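Local structure of ricin B lectin (Clostridium thermocellum, 3VSF) at residues I42-Q47 with V324-N329; Y285-T290 with Y303-D308. The protein is an exo-beta-1,3-galactanase that joins a family 43 glycoside hydrolase domain, expected to hydrolyse glycosidic bonds, to a galactose-binding beta-trefoil module. All coordinates share one frame; numbering follows the deposited sequence.

Contact 1. Residues I42-Q47 with V324-N329; sequences IVNGTQ and VWLPLN
The carboxamide of Asn44 and the indole of Trp325 are the flat groups of this buried contact, and the amide of Asn44 is spent on the backbone of Trp325. Trp325 N lies well above the amide plane of Asn44 and donates to OD1 (N to OD1 2.9 Å, 150° at the hydrogen). Trp325 O sits nearer that plane, 16° out of it, and accepts from Asn44 ND2 at 3.0 Å. CD2 of Leu326 meets the same ND2, which also makes a weak hydrogen bond to Tyr341 O. With chi1 at -67°, CG of Asn44 stands beside its own backbone N and opposite its carbonyl carbon, which aims the amide at the strand. Round the indole, CD1 of Ile42 comes in obliquely, 3.6 Å from CE3 of Trp325. Phe48 meets the indole edge-to-face, and the ring of Trp72 meets it at an inclined angle. Ile42 reaches this far because its chain is extended beyond CG1. Just before Trp325 in the strand, CG2 of Val324 lies 4.0 Å from Gly45 N. The turn after strand 41-43, tied by Thr46 OG1 donating to Val43 O, is thus held to strand 322-330, the third strand of the last blade of the propeller expected of family 43. Gly45 and Thr46 are hydrogen-bonded to the backbone of Tyr323, and the Asn44 amide adds a side-chain attachment two residues further along. A side chain thus satisfies both polar backbone atoms of Trp325, much as an adjoining strand would, and its two bonds fix which way round the amide lies.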
ATOM      1  N   ILE A  42       8.175  -1.707  11.366  1.00 78.11           N
ATOM      2  CA  ILE A  42       7.304  -0.540  11.342  1.00 75.39           C
ATOM      3  C   ILE A  42       5.903  -0.894  11.828  1.00 73.15           C
ATOM      4  O   ILE A  42       5.389  -1.970  11.527  1.00 74.45           O
ATOM      5  CB  ILE A  42       7.193   0.044   9.923  1.00 74.72           C
ATOM      6  CG1 ILE A  42       8.583   0.275   9.328  1.00 76.80           C
ATOM      7  CG2 ILE A  42       6.393   1.331   9.939  1.00 75.53           C
ATOM      8  CD1 ILE A  42       8.555   0.810   7.915  1.00 77.33           C
ATOM      9  N   VAL A  43       5.288   0.016  12.575  1.00 70.73           N
ATOM     10  CA  VAL A  43       3.932  -0.189  13.069  1.00 72.96           C
ATOM     11  C   VAL A  43       2.948   0.722  12.343  1.00 73.08           C
ATOM     12  O   VAL A  43       2.945   1.932  12.550  1.00 77.69           O
ATOM     13  CB  VAL A  43       3.837   0.076  14.582  1.00 73.23           C
ATOM     14  CG1 VAL A  43       2.434  -0.226  15.085  1.00 73.42           C
ATOM     15  CG2 VAL A  43       4.867  -0.755  15.329  1.00 71.49           C
ATOM     16  N   ASN A  44       2.116   0.134  11.490  1.00 72.05           N
ATOM     17  CA  ASN A  44       1.138   0.900  10.724  1.00 69.11           C
ATOM     18  C   ASN A  44       0.043   1.496  11.600  1.00 71.22           C
ATOM     19  O   ASN A  44      -0.159   1.071  12.738  1.00 71.48           O
ATOM     20  CB  ASN A  44       0.521   0.038   9.621  1.00 67.39           C
ATOM     21  CG  ASN A  44       1.521  -0.333   8.545  1.00 69.40           C
ATOM     22  OD1 ASN A  44       2.413   0.448   8.215  1.00 72.45           O
ATOM     23  ND2 ASN A  44       1.377  -1.530   7.991  1.00 69.71           N
ATOM     24  N   GLY A  45      -0.662   2.487  11.061  1.00 73.52           N
ATOM     25  CA  GLY A  45      -1.716   3.162  11.796  1.00 74.51           C
ATOM     26  C   GLY A  45      -1.163   4.070  12.876  1.00 75.59           C
ATOM     27  O   GLY A  45      -1.866   4.425  13.823  1.00 74.43           O
ATOM     28  N   THR A  46       0.105   4.445  12.733  1.00 75.37           N
ATOM     29  CA  THR A  46       0.763   5.317  13.701  1.00 77.24           C
ATOM     30  C   THR A  46       1.549   6.419  13.000  1.00 76.18           C
ATOM     31  O   THR A  46       1.635   6.452  11.772  1.00 75.84           O
ATOM     32  CB  THR A  46       1.732   4.531  14.607  1.00 78.56           C
ATOM     33  OG1 THR A  46       2.911   4.185  13.868  1.00 76.22           O
ATOM     34  CG2 THR A  46       1.072   3.265  15.133  1.00 73.85           C
ATOM     35  N   GLN A  47       2.121   7.321  13.791  1.00 76.99           N
ATOM     36  CA  GLN A  47       2.986   8.364  13.260  1.00 75.95           C
ATOM     37  C   GLN A  47       4.443   8.044  13.565  1.00 75.63           C
ATOM     38  O   GLN A  47       4.882   8.146  14.711  1.00 76.69           O
ATOM     39  CB  GLN A  47       2.611   9.729  13.839  1.00 77.42           C
ATOM     40  CG  GLN A  47       1.265  10.253  13.369  1.00 79.93           C
ATOM     41  CD  GLN A  47       0.992  11.667  13.843  1.00 84.59           C
ATOM     42  OE1 GLN A  47       1.525  12.108  14.861  1.00 85.26           O
ATOM     43  NE2 GLN A  47       0.162  12.389  13.100  1.00 83.67           N
ATOM     44  N   VAL A 324       0.704   4.511   6.634  1.00 69.12           N
ATOM     45  CA  VAL A 324       0.507   3.081   6.440  1.00 66.86           C
ATOM     46  C   VAL A 324       1.409   2.564   5.326  1.00 66.97           C
ATOM     47  O   VAL A 324       1.187   2.855   4.151  1.00 67.99           O
ATOM     48  CB  VAL A 324      -0.959   2.756   6.093  1.00 67.87           C
ATOM     49  CG1 VAL A 324      -1.097   1.302   5.668  1.00 68.00           C
ATOM     50  CG2 VAL A 324      -1.868   3.063   7.274  1.00 70.99           C
ATOM     51  N   TRP A 325       2.432   1.804   5.700  1.00 68.67           N
ATOM     52  CA  TRP A 325       3.347   1.225   4.721  1.00 68.69           C
ATOM     53  C   TRP A 325       3.150  -0.281   4.599  1.00 69.06           C
ATOM     54  O   TRP A 325       3.116  -0.998   5.600  1.00 67.75           O
ATOM     55  CB  TRP A 325       4.801   1.541   5.082  1.00 71.44           C
ATOM     56  CG  TRP A 325       5.166   2.982   4.894  1.00 75.11           C
ATOM     57  CD1 TRP A 325       4.320   4.010   4.596  1.00 73.35           C
ATOM     58  CD2 TRP A 325       6.477   3.553   4.984  1.00 75.80           C
ATOM     59  NE1 TRP A 325       5.022   5.187   4.499  1.00 73.26           N
ATOM     60  CE2 TRP A 325       6.348   4.934   4.733  1.00 75.68           C
ATOM     61  CE3 TRP A 325       7.746   3.032   5.254  1.00 73.57           C
ATOM     62  CZ2 TRP A 325       7.439   5.800   4.743  1.00 76.54           C
ATOM     63  CZ3 TRP A 325       8.828   3.893   5.265  1.00 74.95           C
ATOM     64  CH2 TRP A 325       8.668   5.261   5.011  1.00 78.56           C
ATOM     65  N   LEU A 326       3.019  -0.751   3.364  1.00 67.12           N
ATOM     66  CA  LEU A 326       2.804  -2.165   3.097  1.00 63.35           C
ATOM     67  C   LEU A 326       3.589  -2.584   1.862  1.00 65.43           C
ATOM     68  O   LEU A 326       3.903  -1.752   1.012  1.00 66.50           O
ATOM     69  CB  LEU A 326       1.317  -2.444   2.880  1.00 60.51           C
ATOM     70  CG  LEU A 326       0.363  -2.018   3.997  1.00 62.22           C
ATOM     71  CD1 LEU A 326      -1.076  -2.111   3.529  1.00 62.31           C
ATOM     72  CD2 LEU A 326       0.581  -2.857   5.245  1.00 65.83           C
ATOM     73  N   PRO A 327       3.919  -3.878   1.761  1.00 62.85           N
ATOM     74  CA  PRO A 327       4.604  -4.386   0.571  1.00 61.17           C
ATOM     75  C   PRO A 327       3.625  -4.609  -0.577  1.00 61.90           C
ATOM     76  O   PRO A 327       2.533  -5.131  -0.360  1.00 63.61           O
ATOM     77  CB  PRO A 327       5.166  -5.726   1.046  1.00 65.78           C
ATOM     78  CG  PRO A 327       4.210  -6.170   2.096  1.00 63.91           C
ATOM     79  CD  PRO A 327       3.754  -4.917   2.794  1.00 62.19           C
ATOM     80  N   LEU A 328       4.012  -4.201  -1.780  1.00 64.85           N
ATOM     81  CA  LEU A 328       3.201  -4.444  -2.966  1.00 65.68           C
ATOM     82  C   LEU A 328       3.719  -5.681  -3.690  1.00 67.06           C
ATOM     83  O   LEU A 328       4.774  -5.645  -4.321  1.00 67.45           O
ATOM     84  CB  LEU A 328       3.231  -3.233  -3.901  1.00 66.60           C
ATOM     85  CG  LEU A 328       2.413  -3.356  -5.188  1.00 67.77           C
ATOM     86  CD1 LEU A 328       0.937  -3.543  -4.871  1.00 63.45           C
ATOM     87  CD2 LEU A 328       2.622  -2.141  -6.080  1.00 65.24           C
ATOM     88  N   ASN A 329       2.972  -6.776  -3.594  1.00 64.65           N
ATOM     89  CA  ASN A 329       3.405  -8.049  -4.158  1.00 66.30           C
ATOM     90  C   ASN A 329       2.845  -8.313  -5.552  1.00 67.97           C
ATOM     91  O   ASN A 329       1.703  -7.965  -5.851  1.00 68.37           O
ATOM     92  CB  ASN A 329       3.043  -9.197  -3.213  1.00 67.48           C
ATOM     93  CG  ASN A 329       3.691  -9.054  -1.848  1.00 67.25           C
ATOM     94  OD1 ASN A 329       4.831  -8.604  -1.733  1.00 65.89           O
ATOM     95  ND2 ASN A 329       2.962  -9.435  -0.804  1.00 66.04           N
TER

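Contact 2. Residues Y285-T290 with Y303-D308; sequences YRSQPT and YLYMGD
Tyr305 reaches across a beta-hairpin, strands 288-296 and 301-309 of the last four-stranded blade of the five-bladed beta-propeller expected of family 43, to meet Ser287 and Pro289. Both approach the phenol at its edge, near the ring plane. Tyr305 OH donates to Ser287 OG, 3.0 Å away, while CB of Pro289 packs against CE1 of Tyr305 at 3.7 Å, the pyrrolidine lying aslant to the phenol. Tyr305 CG is anti to its backbone N (chi1 160°), and the ring therefore runs along its own strand toward Gly307. That glycine, paired with Pro289 at a non-hydrogen-bonded position, has no side chain to compete with the hydroxyl. Ser287 OG in turn is hydrogen-bonded to Thr284 O, so Tyr305 OH, Ser287 OG and Thr284 O form a short chain of hydrogen bonds that ties the preceding loop to the hairpin.

Gln288 and Asp308 form the adjacent hydrogen-bonded pair, with reciprocal bonds between their backbone N and O atoms, and their side chains lie on the face away from Pro289. The extended chain of Gln288 leads its amide to Trp310 NE1 and Ser251 OG. Two residues on, Thr290 N donates to Met306 O. The axes of 288-290 and 303-308 run at 123° to each other, well off strictly antiparallel. Thr290 crosses the carboxylate of Asp308 aslant; CB is the atom nearest Asp308 OD2, while OG1 is hydrogen-bonded to Gly61 O. Its methyl turns the other way: with OG1 anti to the backbone N (chi1 -171°), CG2 falls between the backbone N and the carbonyl carbon and packs 3.5 Å from CB of Met306.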
ATOM      1  N   TYR A 285      -7.402  -0.425   3.751  1.00 61.59           N
ATOM      2  CA  TYR A 285      -6.871  -0.559   5.103  1.00 60.58           C
ATOM      3  C   TYR A 285      -6.819   0.792   5.808  1.00 63.18           C
ATOM      4  O   TYR A 285      -5.822   1.135   6.447  1.00 63.43           O
ATOM      5  CB  TYR A 285      -5.485  -1.205   5.065  1.00 60.41           C
ATOM      6  CG  TYR A 285      -5.443  -2.465   4.231  1.00 60.88           C
ATOM      7  CD1 TYR A 285      -6.508  -3.355   4.230  1.00 60.24           C
ATOM      8  CD2 TYR A 285      -4.349  -2.754   3.429  1.00 60.64           C
ATOM      9  CE1 TYR A 285      -6.480  -4.504   3.465  1.00 59.03           C
ATOM     10  CE2 TYR A 285      -4.311  -3.903   2.659  1.00 62.02           C
ATOM     11  CZ  TYR A 285      -5.379  -4.773   2.682  1.00 59.74           C
ATOM     12  OH  TYR A 285      -5.347  -5.916   1.917  1.00 57.98           O
ATOM     13  N   ARG A 286      -7.905   1.550   5.687  1.00 65.36           N
ATOM     14  CA  ARG A 286      -8.002   2.880   6.283  1.00 65.42           C
ATOM     15  C   ARG A 286      -6.837   3.778   5.883  1.00 63.29           C
ATOM     16  O   ARG A 286      -6.163   4.354   6.738  1.00 63.29           O
ATOM     17  CB  ARG A 286      -8.102   2.793   7.808  1.00 64.63           C
ATOM     18  CG  ARG A 286      -9.415   2.217   8.311  1.00 66.04           C
ATOM     19  CD  ARG A 286      -9.742   2.737   9.702  1.00 69.98           C
ATOM     20  NE  ARG A 286      -8.782   2.285  10.707  1.00 72.17           N
ATOM     21  CZ  ARG A 286      -8.568   2.904  11.862  1.00 77.69           C
ATOM     22  NH1 ARG A 286      -9.235   4.013  12.157  1.00 76.48           N
ATOM     23  NH2 ARG A 286      -7.679   2.423  12.721  1.00 77.12           N
ATOM     24  N   SER A 287      -6.605   3.897   4.580  1.00 60.69           N
ATOM     25  CA  SER A 287      -5.546   4.760   4.075  1.00 61.72           C
ATOM     26  C   SER A 287      -5.802   5.158   2.627  1.00 63.38           C
ATOM     27  O   SER A 287      -6.691   4.616   1.969  1.00 62.12           O
ATOM     28  CB  SER A 287      -4.188   4.065   4.182  1.00 61.02           C
ATOM     29  OG  SER A 287      -4.010   3.137   3.125  1.00 60.17           O
ATOM     30  N   GLN A 288      -5.018   6.113   2.141  1.00 65.05           N
ATOM     31  CA  GLN A 288      -5.077   6.519   0.746  1.00 61.52           C
ATOM     32  C   GLN A 288      -3.677   6.454   0.149  1.00 61.43           C
ATOM     33  O   GLN A 288      -2.731   6.996   0.720  1.00 62.29           O
ATOM     34  CB  GLN A 288      -5.644   7.933   0.619  1.00 60.07           C
ATOM     35  CG  GLN A 288      -5.912   8.368  -0.812  1.00 64.99           C
ATOM     36  CD  GLN A 288      -6.434   9.788  -0.904  1.00 65.61           C
ATOM     37  OE1 GLN A 288      -6.348  10.556   0.055  1.00 66.23           O
ATOM     38  NE2 GLN A 288      -6.982  10.145  -2.059  1.00 62.86           N
ATOM     39  N   PRO A 289      -3.538   5.780  -1.003  1.00 60.99           N
ATOM     40  CA  PRO A 289      -2.233   5.628  -1.654  1.00 62.46           C
ATOM     41  C   PRO A 289      -1.593   6.979  -1.944  1.00 65.16           C
ATOM     42  O   PRO A 289      -2.290   7.919  -2.326  1.00 65.80           O
ATOM     43  CB  PRO A 289      -2.576   4.911  -2.967  1.00 60.70           C
ATOM     44  CG  PRO A 289      -4.037   5.155  -3.176  1.00 61.77           C
ATOM     45  CD  PRO A 289      -4.628   5.199  -1.803  1.00 60.33           C
ATOM     46  N   THR A 290      -0.281   7.075  -1.754  1.00 64.90           N
ATOM     47  CA  THR A 290       0.421   8.328  -1.995  1.00 66.02           C
ATOM     48  C   THR A 290       1.629   8.141  -2.908  1.00 66.26           C
ATOM     49  O   THR A 290       1.941   9.016  -3.715  1.00 70.82           O
ATOM     50  CB  THR A 290       0.861   9.001  -0.675  1.00 66.26           C
ATOM     51  OG1 THR A 290       1.351  10.320  -0.947  1.00 69.71           O
ATOM     52  CG2 THR A 290       1.948   8.189   0.010  1.00 63.82           C
ATOM     53  N   TYR A 303       8.641  -3.905  -3.902  1.00 69.61           N
ATOM     54  CA  TYR A 303       7.970  -2.622  -4.068  1.00 69.03           C
ATOM     55  C   TYR A 303       7.235  -2.192  -2.801  1.00 67.68           C
ATOM     56  O   TYR A 303       6.393  -2.922  -2.282  1.00 66.70           O
ATOM     57  CB  TYR A 303       7.012  -2.673  -5.260  1.00 69.81           C
ATOM     58  CG  TYR A 303       7.717  -2.778  -6.594  1.00 71.90           C
ATOM     59  CD1 TYR A 303       7.783  -1.690  -7.454  1.00 70.39           C
ATOM     60  CD2 TYR A 303       8.331  -3.960  -6.987  1.00 74.43           C
ATOM     61  CE1 TYR A 303       8.431  -1.780  -8.672  1.00 73.94           C
ATOM     62  CE2 TYR A 303       8.980  -4.059  -8.202  1.00 73.94           C
ATOM     63  CZ  TYR A 303       9.028  -2.966  -9.041  1.00 76.12           C
ATOM     64  OH  TYR A 303       9.674  -3.060 -10.251  1.00 78.53           O
ATOM     65  N   LEU A 304       7.565  -1.001  -2.309  1.00 71.13           N
ATOM     66  CA  LEU A 304       6.961  -0.480  -1.087  1.00 69.48           C
ATOM     67  C   LEU A 304       5.774   0.432  -1.378  1.00 67.58           C
ATOM     68  O   LEU A 304       5.846   1.312  -2.233  1.00 69.52           O
ATOM     69  CB  LEU A 304       8.000   0.275  -0.256  1.00 68.09           C
ATOM     70  CG  LEU A 304       7.466   1.045   0.954  1.00 67.67           C
ATOM     71  CD1 LEU A 304       6.764   0.108   1.926  1.00 66.80           C
ATOM     72  CD2 LEU A 304       8.586   1.800   1.651  1.00 71.25           C
ATOM     73  N   TYR A 305       4.682   0.211  -0.655  1.00 67.07           N
ATOM     74  CA  TYR A 305       3.491   1.039  -0.779  1.00 66.96           C
ATOM     75  C   TYR A 305       3.410   2.043   0.364  1.00 69.10           C
ATOM     76  O   TYR A 305       3.580   1.685   1.531  1.00 69.63           O
ATOM     77  CB  TYR A 305       2.232   0.168  -0.795  1.00 64.25           C
ATOM     78  CG  TYR A 305       0.964   0.917  -0.448  1.00 61.41           C
ATOM     79  CD1 TYR A 305       0.172   1.480  -1.439  1.00 61.07           C
ATOM     80  CD2 TYR A 305       0.560   1.060   0.873  1.00 59.76           C
ATOM     81  CE1 TYR A 305      -0.988   2.164  -1.124  1.00 57.35           C
ATOM     82  CE2 TYR A 305      -0.596   1.743   1.198  1.00 59.96           C
ATOM     83  CZ  TYR A 305      -1.366   2.294   0.195  1.00 59.34           C
ATOM     84  OH  TYR A 305      -2.517   2.973   0.516  1.00 61.46           O
ATOM     85  N   MET A 306       3.148   3.301   0.024  1.00 64.01           N
ATOM     86  CA  MET A 306       2.979   4.343   1.027  1.00 62.91           C
ATOM     87  C   MET A 306       1.565   4.892   0.985  1.00 62.90           C
ATOM     88  O   MET A 306       1.006   5.113  -0.089  1.00 65.47           O
ATOM     89  CB  MET A 306       3.972   5.478   0.797  1.00 67.67           C
ATOM     90  CG  MET A 306       5.414   5.037   0.784  1.00 70.29           C
ATOM     91  SD  MET A 306       6.534   6.409   0.475  1.00 74.02           S
ATOM     92  CE  MET A 306       8.067   5.513   0.296  1.00 77.58           C
ATOM     93  N   GLY A 307       0.989   5.115   2.159  1.00 60.83           N
ATOM     94  CA  GLY A 307      -0.355   5.645   2.249  1.00 62.91           C
ATOM     95  C   GLY A 307      -0.500   6.649   3.372  1.00 62.39           C
ATOM     96  O   GLY A 307       0.411   6.832   4.179  1.00 62.41           O
ATOM     97  N   ASP A 308      -1.653   7.305   3.420  1.00 59.59           N
ATOM     98  CA  ASP A 308      -1.941   8.263   4.476  1.00 63.39           C
ATOM     99  C   ASP A 308      -3.265   7.944   5.154  1.00 62.40           C
ATOM    100  O   ASP A 308      -4.299   7.824   4.496  1.00 63.37           O
ATOM    101  CB  ASP A 308      -1.966   9.692   3.926  1.00 66.74           C
ATOM    102  CG  ASP A 308      -0.577  10.243   3.661  1.00 66.14           C
ATOM    103  OD1 ASP A 308       0.068  10.712   4.623  1.00 64.97           O
ATOM    104  OD2 ASP A 308      -0.133  10.211   2.494  1.00 64.46           O
TER

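From the N terminus, strand 41-43 and the turn after it come first; contact 1 joins them to strand 322-330, closing a loop of 276 residues that contains the first four propeller blades and the first half of the fifth. Contact 2 is nested inside that loop and closes a far shorter one of 12 residues between 285-290 and 303-308. The two meet within one sheet, where strands 301-309 and 322-330 are neighbours: Leu326 O probably accepts a hydrogen bond from Tyr305 N, and CD1 of Leu326 packs on the ring of Tyr285. Together they tie the N-terminal segment, through strand 322-330, to the hairpin that begins the last blade.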